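Local structure of putative pyridoxal phosphate-dependent transferase (Clostridium difficile, 4DQ6) at residues W92-P97 against D263-I268; N160-V165 against H196-I201; K308-N313 against L317-P322. The protein binds pyridoxal-5'-phosphate and is probably a fold-type I enzyme of the class I and II aminotransferase family, built as a two-chain assembly. All coordinates share one frame; numbering follows the deposited sequence. Where two conformers were deposited one is given.

Contact 1: residues W92-P97 against D263-I268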
loop_
_atom_site.group_PDB
_atom_site.type_symbol
_atom_site.label_atom_id
_atom_site.label_comp_id
_atom_site.label_asym_id
_atom_site.label_seq_id
_atom_site.Cartn_x
_atom_site.Cartn_y
_atom_site.Cartn_z
ATOM N N TRP A 92 4.355 13.327 -15.428
ATOM C CA TRP A 92 5.480 13.143 -14.542
ATOM C C TRP A 92 5.158 12.441 -13.257
ATOM O O TRP A 92 6.104 12.104 -12.489
ATOM C CB TRP A 92 6.098 14.449 -14.204
ATOM C CG TRP A 92 6.608 15.260 -15.362
ATOM C CD1 TRP A 92 6.783 14.850 -16.659
ATOM C CD2 TRP A 92 7.070 16.642 -15.307
ATOM N NE1 TRP A 92 7.322 15.861 -17.419
ATOM C CE2 TRP A 92 7.517 16.969 -16.662
ATOM C CE3 TRP A 92 7.213 17.591 -14.300
ATOM C CZ2 TRP A 92 8.033 18.252 -16.977
ATOM C CZ3 TRP A 92 7.739 18.858 -14.638
ATOM C CH2 TRP A 92 8.126 19.167 -15.935
ATOM N N LEU A 93 3.871 12.170 -12.948
ATOM C CA LEU A 93 3.477 11.724 -11.634
ATOM C C LEU A 93 3.378 10.227 -11.531
ATOM O O LEU A 93 2.743 9.597 -12.363
ATOM C CB LEU A 93 2.116 12.327 -11.269
ATOM C CG LEU A 93 2.077 13.821 -11.003
ATOM C CD1 LEU A 93 0.677 14.443 -11.046
ATOM C CD2 LEU A 93 2.809 14.108 -9.701
ATOM N N ILE A 94 3.988 9.688 -10.456
ATOM C CA ILE A 94 3.808 8.291 -10.060
ATOM C C ILE A 94 3.182 8.213 -8.660
ATOM O O ILE A 94 3.629 8.902 -7.734
ATOM C CB ILE A 94 5.135 7.482 -10.099
ATOM C CG1 ILE A 94 5.553 7.446 -11.551
ATOM C CG2 ILE A 94 4.978 6.088 -9.485
ATOM C CD1 ILE A 94 6.829 6.635 -11.737
ATOM N N TYR A 95 2.135 7.377 -8.525
ATOM C CA TYR A 95 1.511 7.076 -7.224
ATOM C C TYR A 95 2.465 6.258 -6.359
ATOM O O TYR A 95 3.062 5.288 -6.849
ATOM C CB TYR A 95 0.260 6.230 -7.457
ATOM C CG TYR A 95 -0.238 5.529 -6.215
ATOM C CD1 TYR A 95 -0.963 6.235 -5.212
ATOM C CD2 TYR A 95 0.018 4.188 -5.986
ATOM C CE1 TYR A 95 -1.345 5.618 -4.040
ATOM C CE2 TYR A 95 -0.360 3.575 -4.795
ATOM C CZ TYR A 95 -1.045 4.277 -3.837
ATOM O OH TYR A 95 -1.445 3.630 -2.657
ATOM N N SER A 96 2.492 6.522 -5.057
ATOM C CA SER A 96 3.137 5.655 -4.091
ATOM C C SER A 96 2.275 5.648 -2.818
ATOM O O SER A 96 1.708 6.712 -2.481
ATOM C CB SER A 96 4.532 6.144 -3.810
ATOM O OG SER A 96 5.192 5.334 -2.827
ATOM N N PRO A 97 2.231 4.513 -2.112
ATOM C CA PRO A 97 1.450 4.557 -0.834
ATOM C C PRO A 97 2.095 5.472 0.193
ATOM O O PRO A 97 1.491 5.834 1.181
ATOM C CB PRO A 97 1.393 3.109 -0.397
ATOM C CG PRO A 97 2.473 2.474 -1.115
ATOM C CD PRO A 97 2.672 3.154 -2.430
ATOM N N ASP A 263 8.747 0.858 -13.312
ATOM C CA ASP A 263 9.013 -0.541 -13.407
ATOM C C ASP A 263 9.287 -1.183 -12.026
ATOM O O ASP A 263 8.962 -2.346 -11.828
ATOM C CB ASP A 263 10.247 -0.727 -14.286
ATOM C CG ASP A 263 9.941 -0.531 -15.753
ATOM O OD1 ASP A 263 8.754 -0.369 -16.163
ATOM O OD2 ASP A 263 10.921 -0.532 -16.527
ATOM N N ALA A 264 9.875 -0.416 -11.086
ATOM C CA ALA A 264 10.034 -0.900 -9.690
ATOM C C ALA A 264 8.703 -1.114 -9.028
ATOM O O ALA A 264 8.476 -2.140 -8.370
ATOM C CB ALA A 264 10.902 0.045 -8.875
ATOM N N PHE A 265 7.761 -0.178 -9.214
ATOM C CA PHE A 265 6.409 -0.403 -8.684
ATOM C C PHE A 265 5.727 -1.577 -9.340
ATOM O O PHE A 265 4.856 -2.229 -8.722
ATOM C CB PHE A 265 5.570 0.877 -8.725
ATOM C CG PHE A 265 5.866 1.829 -7.557
ATOM C CD1 PHE A 265 5.576 1.430 -6.237
ATOM C CD2 PHE A 265 6.344 3.106 -7.752
ATOM C CE1 PHE A 265 5.841 2.281 -5.172
ATOM C CE2 PHE A 265 6.582 3.960 -6.691
ATOM C CZ PHE A 265 6.301 3.546 -5.392
ATOM N N THR A 266 5.972 -1.796 -10.631
ATOM C CA THR A 266 5.431 -2.957 -11.294
ATOM C C THR A 266 5.978 -4.243 -10.704
ATOM O O THR A 266 5.242 -5.195 -10.443
ATOM C CB THR A 266 5.716 -2.904 -12.817
ATOM O OG1 THR A 266 4.945 -1.813 -13.374
ATOM C CG2 THR A 266 5.307 -4.244 -13.509
ATOM N N ARG A 267 7.272 -4.217 -10.446
ATOM C CA ARG A 267 7.953 -5.351 -9.835
ATOM C C ARG A 267 7.342 -5.760 -8.496
ATOM O O ARG A 267 7.150 -6.969 -8.281
ATOM C CB ARG A 267 9.463 -5.066 -9.729
ATOM C CG ARG A 267 10.172 -6.084 -8.885
ATOM C CD ARG A 267 11.666 -5.837 -8.781
ATOM N NE ARG A 267 12.089 -4.462 -8.426
ATOM C CZ ARG A 267 12.222 -3.950 -7.189
ATOM N NH1 ARG A 267 12.692 -2.701 -7.009
ATOM N NH2 ARG A 267 11.921 -4.670 -6.115
ATOM N N ILE A 268 6.995 -4.775 -7.656
ATOM C CA ILE A 268 6.341 -5.082 -6.353
ATOM C C ILE A 268 4.821 -5.006 -6.442
ATOM O O ILE A 268 4.146 -5.183 -5.400
ATOM C CB ILE A 268 6.906 -4.238 -5.187
ATOM C CG1 ILE A 268 6.720 -2.738 -5.358
ATOM C CG2 ILE A 268 8.407 -4.502 -4.991
ATOM C CD1 ILE A 268 6.880 -1.926 -4.077
#
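Phe265 carries its side of this contact alone, its ring laid against four successive residues of strand 93-96 and its exit, Ile94 to Pro97. The rim atom CZ of Phe265 lies 3.3 Å from Ser96 OG, and Ile94 CG2 comes to 3.7 Å from Phe265 CD2; both approach the ring obliquely. With CG1 of Ile94 beside the backbone N (chi1 -65°), CG2 is anti to that N and so reaches the ring. Over one face stands the carbonyl oxygen of Tyr95, 3.8 Å from Phe265 CE2. Pro97 CD is looser, 4.3 Å from Phe265 CE1. No hydrogen bond joins the segments; the ring packs against two aliphatic groups and two oxygens.

In the second shell, Ser96 OG is hydrogen-bonded to the carbonyl oxygen of Gly98, a residue of the pyridoxal-5'-phosphate pocket, and the serine side chain is about 7 Å from that ligand.

The short axes of strand and helix come within 10.3 Å at 28°, a separation filled on the helix side by the Phe265 ring. Leu105 of helix 99-110 also packs on Phe265, strand 248-251 pairs with outermost strand 93-96, and Ser104 OG of the second subunit is hydrogen-bonded to Arg267 O ending helix 255-267.

Contact 2: residues N160-V165 against H196-I201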
loop_
_atom_site.group_PDB
_atom_site.type_symbol
_atom_site.label_atom_id
_atom_site.label_comp_id
_atom_site.label_asym_id
_atom_site.label_seq_id
_atom_site.Cartn_x
_atom_site.Cartn_y
_atom_site.Cartn_z
ATOM N N ASN A 160 33.187 18.630 0.874
ATOM C CA ASN A 160 34.289 17.810 1.383
ATOM C C ASN A 160 33.978 16.305 1.334
ATOM O O ASN A 160 34.864 15.470 1.262
ATOM C CB ASN A 160 34.591 18.190 2.828
ATOM C CG ASN A 160 35.647 19.285 2.942
ATOM O OD1 ASN A 160 35.970 19.925 1.942
ATOM N ND2 ASN A 160 36.101 19.579 4.161
ATOM N N LYS A 161 32.694 15.973 1.401
ATOM C CA LYS A 161 32.239 14.585 1.481
ATOM C C LYS A 161 31.564 14.084 0.198
ATOM O O LYS A 161 31.082 12.950 0.184
ATOM C CB LYS A 161 31.276 14.398 2.670
ATOM C CG LYS A 161 31.839 14.669 4.051
ATOM C CD LYS A 161 30.785 14.494 5.142
ATOM C CE LYS A 161 31.314 14.817 6.518
ATOM N NZ LYS A 161 30.247 15.172 7.498
ATOM N N ILE A 162 31.572 14.887 -0.874
ATOM C CA ILE A 162 30.790 14.618 -2.100
ATOM C C ILE A 162 31.361 13.514 -2.991
ATOM O O ILE A 162 30.606 12.896 -3.765
ATOM C CB ILE A 162 30.615 15.896 -2.964
ATOM C CG1 ILE A 162 29.328 15.845 -3.790
ATOM C CG2 ILE A 162 31.778 16.100 -3.918
ATOM C CD1 ILE A 162 28.045 15.887 -3.009
ATOM N N LYS A 163 32.663 13.272 -2.910
ATOM C CA LYS A 163 33.261 12.363 -3.912
ATOM C C LYS A 163 32.567 10.986 -3.937
ATOM O O LYS A 163 32.525 10.247 -2.918
ATOM C CB LYS A 163 34.776 12.193 -3.740
ATOM C CG LYS A 163 35.451 11.348 -4.854
ATOM C CD LYS A 163 36.963 11.254 -4.761
ATOM C CE LYS A 163 37.436 10.226 -5.769
ATOM N NZ LYS A 163 38.736 10.584 -6.361
ATOM N N ASP A 164 32.149 10.620 -5.148
ATOM C CA ASP A 164 31.449 9.346 -5.454
ATOM C C ASP A 164 30.037 9.210 -4.861
ATOM O O ASP A 164 29.480 8.156 -4.983
ATOM C CB ASP A 164 32.279 8.119 -5.057
ATOM C CG ASP A 164 33.563 7.977 -5.883
ATOM O OD1 ASP A 164 33.581 8.302 -7.118
ATOM O OD2 ASP A 164 34.553 7.514 -5.272
ATOM N N VAL A 165 29.474 10.246 -4.221
ATOM C CA VAL A 165 28.091 10.213 -3.812
ATOM C C VAL A 165 27.261 10.162 -5.078
ATOM O O VAL A 165 27.509 10.897 -6.056
ATOM C CB VAL A 165 27.791 11.466 -2.985
ATOM C CG1 VAL A 165 26.282 11.636 -2.752
ATOM C CG2 VAL A 165 28.462 11.358 -1.653
ATOM N N HIS A 196 28.726 17.778 -9.463
ATOM C CA HIS A 196 29.315 16.502 -9.121
ATOM C C HIS A 196 28.489 15.338 -9.590
ATOM O O HIS A 196 28.752 14.216 -9.222
ATOM C CB HIS A 196 29.579 16.393 -7.630
ATOM C CG HIS A 196 30.706 17.284 -7.145
ATOM N ND1 HIS A 196 32.023 16.981 -7.337
ATOM C CD2 HIS A 196 30.672 18.517 -6.497
ATOM C CE1 HIS A 196 32.775 17.965 -6.797
ATOM N NE2 HIS A 196 31.939 18.896 -6.269
ATOM N N ASN A 197 27.523 15.615 -10.446
ATOM C CA ASN A 197 26.628 14.619 -11.020
ATOM C C ASN A 197 25.915 13.795 -9.961
ATOM O O ASN A 197 25.856 12.565 -10.066
ATOM C CB ASN A 197 27.369 13.693 -11.987
ATOM C CG ASN A 197 27.998 14.442 -13.159
ATOM O OD1 ASN A 197 29.226 14.567 -13.246
ATOM N ND2 ASN A 197 27.157 14.934 -14.080
ATOM N N VAL A 198 25.359 14.492 -8.963
ATOM C CA VAL A 198 24.675 13.860 -7.833
ATOM C C VAL A 198 23.232 14.228 -8.079
ATOM O O VAL A 198 22.894 15.429 -8.210
ATOM C CB VAL A 198 25.058 14.409 -6.450
ATOM C CG1 VAL A 198 24.244 13.795 -5.311
ATOM C CG2 VAL A 198 26.521 14.171 -6.141
ATOM N N LYS A 199 22.390 13.205 -8.192
ATOM C CA LYS A 199 20.975 13.404 -8.332
ATOM C C LYS A 199 20.356 13.728 -6.959
ATOM O O LYS A 199 20.755 13.171 -5.983
ATOM C CB LYS A 199 20.303 12.154 -8.907
ATOM C CG LYS A 199 18.857 12.405 -9.325
ATOM C CD LYS A 199 18.772 12.797 -10.813
ATOM C CE LYS A 199 17.363 12.590 -11.379
ATOM N NZ LYS A 199 17.277 12.757 -12.878
ATOM N N ILE A 200 19.430 14.652 -6.961
ATOM C CA ILE A 200 18.682 15.026 -5.735
ATOM C C ILE A 200 17.311 14.410 -5.656
ATOM O O ILE A 200 16.543 14.501 -6.638
ATOM C CB ILE A 200 18.521 16.565 -5.571
ATOM C CG1 ILE A 200 19.925 17.226 -5.614
ATOM C CG2 ILE A 200 17.739 16.893 -4.261
ATOM C CD1 ILE A 200 19.929 18.695 -5.258
ATOM N N ILE A 201 17.026 13.750 -4.521
ATOM C CA ILE A 201 15.667 13.317 -4.224
ATOM C C ILE A 201 15.176 14.256 -3.123
ATOM O O ILE A 201 15.745 14.334 -2.071
ATOM C CB ILE A 201 15.606 11.880 -3.721
ATOM C CG1 ILE A 201 15.968 10.860 -4.806
ATOM C CG2 ILE A 201 14.181 11.595 -3.235
ATOM C CD1 ILE A 201 16.087 9.449 -4.264
HETATM O O HOH W 1 28.336 11.092 -8.638
#
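Ile162 meets His196 and Val198 with different branches of one side chain. The bond from CA to CB points toward 196-201, and at CB the chain forks. The CG2 methyl sits between the backbone N and the carbonyl carbon, the more crowded site, and from there lies over one face of the His196 imidazole: it stands 3.4 Å from the ring centroid, only 4° off the normal, a nearly ideal CH-pi contact. CG1, anti to the backbone N (chi1 -152°), runs beside the root of the ring, 3.9 Å from His196 CB. At the tip, CD1 turns to Val198 and lies 3.9 Å from its CG2.

Val198 extends the patch: its CG1 is 3.9 Å from Val165 CG1, and its CG2 comes closer still to Val165 O, at 3.4 Å. The type II turn from Ile162 to Val165, closed by Val165 N to Ile162 O, brings both residues to Val198. On the other segment, a Schellman motif with Asn197 as C-prime residue ends helix 183-195 and directs the chain into strand 199-203, parallel to strand 165-171.

Water 1 is placed to donate to Val165 O (2.7 Å) and to His196 O (3.2 Å), but probably not to every acceptor near it at once. His196 NE2 is hydrogen-bonded to Glu159 OE1, which would limit ring rotation. Direct cohesion thus comes from methyls against methyls, an imidazole face and a carbonyl oxygen, with solvent perhaps adding a polar link.

Contact 3: residues K308-N313 against L317-P322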
loop_
_atom_site.group_PDB
_atom_site.type_symbol
_atom_site.label_atom_id
_atom_site.label_comp_id
_atom_site.label_asym_id
_atom_site.label_seq_id
_atom_site.Cartn_x
_atom_site.Cartn_y
_atom_site.Cartn_z
ATOM N N LYS A 308 6.147 31.362 23.940
ATOM C CA LYS A 308 5.954 32.294 25.064
ATOM C C LYS A 308 5.922 31.531 26.405
ATOM O O LYS A 308 6.605 31.907 27.371
ATOM C CB LYS A 308 4.689 33.103 24.833
ATOM C CG LYS A 308 4.324 34.091 25.945
ATOM C CD LYS A 308 3.076 34.896 25.603
ATOM C CE LYS A 308 2.347 35.340 26.867
ATOM N NZ LYS A 308 3.183 36.329 27.602
ATOM N N TYR A 309 5.186 30.413 26.441
ATOM C CA TYR A 309 5.100 29.605 27.640
ATOM C C TYR A 309 6.456 29.075 28.067
ATOM O O TYR A 309 6.835 29.201 29.218
ATOM C CB TYR A 309 4.130 28.441 27.464
ATOM C CG TYR A 309 3.787 27.762 28.731
ATOM C CD1 TYR A 309 4.595 26.791 29.300
ATOM C CD2 TYR A 309 2.590 28.085 29.380
ATOM C CE1 TYR A 309 4.242 26.169 30.520
ATOM C CE2 TYR A 309 2.259 27.488 30.578
ATOM C CZ TYR A 309 3.064 26.514 31.115
ATOM O OH TYR A 309 2.748 25.929 32.311
ATOM N N ILE A 310 7.232 28.554 27.106
ATOM C CA ILE A 310 8.562 28.001 27.419
ATOM C C ILE A 310 9.493 29.120 27.918
ATOM O O ILE A 310 10.194 28.955 28.933
ATOM C CB ILE A 310 9.234 27.291 26.196
ATOM C CG1 ILE A 310 8.501 25.986 25.833
ATOM C CG2 ILE A 310 10.707 26.990 26.461
ATOM C CD1 ILE A 310 8.744 25.521 24.407
ATOM N N ASN A 311 9.478 30.262 27.246
ATOM C CA ASN A 311 10.372 31.356 27.613
ATOM C C ASN A 311 10.044 31.953 28.968
ATOM O O ASN A 311 10.925 32.363 29.717
ATOM C CB ASN A 311 10.371 32.444 26.519
ATOM C CG ASN A 311 11.056 32.008 25.221
ATOM O OD1 ASN A 311 11.852 31.047 25.158
ATOM N ND2 ASN A 311 10.752 32.723 24.170
ATOM N N GLU A 312 8.772 31.977 29.312
ATOM C CA GLU A 312 8.315 32.470 30.615
ATOM C C GLU A 312 8.456 31.435 31.744
ATOM O O GLU A 312 8.873 31.766 32.889
ATOM C CB GLU A 312 6.877 33.003 30.462
ATOM C CG GLU A 312 6.893 34.254 29.597
ATOM C CD GLU A 312 5.553 34.946 29.415
ATOM O OE1 GLU A 312 4.516 34.475 29.965
ATOM O OE2 GLU A 312 5.579 35.976 28.673
ATOM N N ASN A 313 8.125 30.178 31.462
ATOM C CA ASN A 313 7.999 29.169 32.521
ATOM C C ASN A 313 9.116 28.130 32.559
ATOM O O ASN A 313 9.339 27.517 33.583
ATOM C CB ASN A 313 6.642 28.486 32.433
ATOM C CG ASN A 313 5.505 29.471 32.553
ATOM O OD1 ASN A 313 5.347 30.115 33.590
ATOM N ND2 ASN A 313 4.775 29.660 31.487
ATOM N N LEU A 317 15.224 26.046 28.833
ATOM C CA LEU A 317 15.038 25.463 27.521
ATOM C C LEU A 317 15.206 26.557 26.469
ATOM O O LEU A 317 14.946 27.742 26.712
ATOM C CB LEU A 317 13.636 24.877 27.348
ATOM C CG LEU A 317 13.239 23.852 28.425
ATOM C CD1 LEU A 317 11.908 23.232 28.087
ATOM C CD2 LEU A 317 14.324 22.784 28.685
ATOM N N LYS A 318 15.614 26.133 25.291
ATOM C CA LYS A 318 15.828 27.043 24.169
ATOM C C LYS A 318 15.079 26.518 22.929
ATOM O O LYS A 318 15.135 25.347 22.620
ATOM C CB LYS A 318 17.327 27.184 23.856
ATOM C CG LYS A 318 18.170 27.834 24.987
ATOM C CD LYS A 318 17.421 29.048 25.552
ATOM C CE LYS A 318 18.219 29.989 26.450
ATOM N NZ LYS A 318 18.031 29.665 27.884
ATOM N N VAL A 319 14.440 27.419 22.211
ATOM C CA VAL A 319 13.542 27.055 21.097
ATOM C C VAL A 319 13.555 28.228 20.113
ATOM O O VAL A 319 13.510 29.377 20.526
ATOM C CB VAL A 319 12.127 26.709 21.580
ATOM C CG1 VAL A 319 11.537 27.867 22.352
ATOM C CG2 VAL A 319 11.247 26.212 20.428
ATOM N N ARG A 320 13.738 27.904 18.832
ATOM C CA ARG A 320 13.611 28.832 17.711
ATOM C C ARG A 320 12.284 28.549 17.008
ATOM O O ARG A 320 12.001 27.373 16.736
ATOM C CB ARG A 320 14.773 28.619 16.713
ATOM N N LYS A 321 11.518 29.574 16.687
ATOM C CA LYS A 321 10.213 29.385 16.011
ATOM C C LYS A 321 10.483 28.706 14.640
ATOM O O LYS A 321 11.338 29.169 13.848
ATOM C CB LYS A 321 9.532 30.706 15.793
ATOM C CG LYS A 321 8.170 30.640 15.184
ATOM C CD LYS A 321 7.457 31.973 15.204
ATOM C CE LYS A 321 6.196 31.920 14.393
ATOM N NZ LYS A 321 5.364 33.167 14.610
ATOM N N PRO A 322 9.793 27.620 14.345
ATOM C CA PRO A 322 9.984 26.991 13.021
ATOM C C PRO A 322 9.420 27.838 11.918
ATOM O O PRO A 322 8.503 28.621 12.124
ATOM C CB PRO A 322 9.154 25.732 13.101
ATOM C CG PRO A 322 8.132 25.987 14.190
ATOM C CD PRO A 322 8.758 26.939 15.163
HETATM O O HOH W 2 12.471 31.740 21.674
HETATM O O HOH W 3 14.345 30.136 23.536
HETATM O O HOH W 4 13.036 29.389 27.442
#
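Ile310 overlaps Leu317 and Val319 from the last turns of helix 289-313, at the tight connection from that long helix into strand 318-319, an edge strand of the four-stranded antiparallel sheet. The two branches of Ile310 divide the work. CG2, anti to the backbone N, presses on Leu317 CB at 3.7 Å, the two side chains crossing at about a right angle. CD1 extends toward Val319 CG1 at 4.2 Å, a looser, oblique approach. That valine methyl occupies the site between the backbone N and the carbonyl carbon (chi1 57°), which turns it toward Ile310 CD1. Leu328 of the adjacent strand 327-331 touches both Ile310 and Val319, and Ile390 of helix 376-390 packs on Leu317, so the apolar side of the contact continues into sheet and helix.

Within the helix, Lys308 NZ forms a salt bridge with Glu312 OE2, meeting the oxygen on its syn side, 23° out of the carboxylate plane.

Beside the apolar patch, no direct hydrogen bond crosses between the segments; three waters link the amide of Asn311 to the other backbone. Water 4 can donate to Leu317 O (2.6 Å) and to Asn311 OD1, though it cannot serve all its acceptors at once. Water 2 accepts from Asn311 ND2 and donates to Val319 O at 2.8 Å. Both backbone polar atoms of Val319 are thus served through one asparagine, for water 3 donates to Asn311 OD1 and accepts from Val319 N at 3.0 Å.

From the N terminus, contact 1 opens first, at 92-97, and closes only at 263-268, after 165 intervening residues. Contact 2 opens and closes inside that long loop, joining 160-165 to 196-201 around helix 183-195. The two are thus nested, and both reach the large mixed sheet: contact 1 sets helix 255-267 against its outermost strand 93-96, whereas contact 2 lies where the neighbouring strands 165-171 and 199-203 begin. Their centres are 25 Å apart. Contact 3 follows in series, a short return with three residues between 308-313 and 317-322, that joins helix 289-313 to the smaller antiparallel sheet. Its centre is 42 Å from that of contact 1, across the chain's centre.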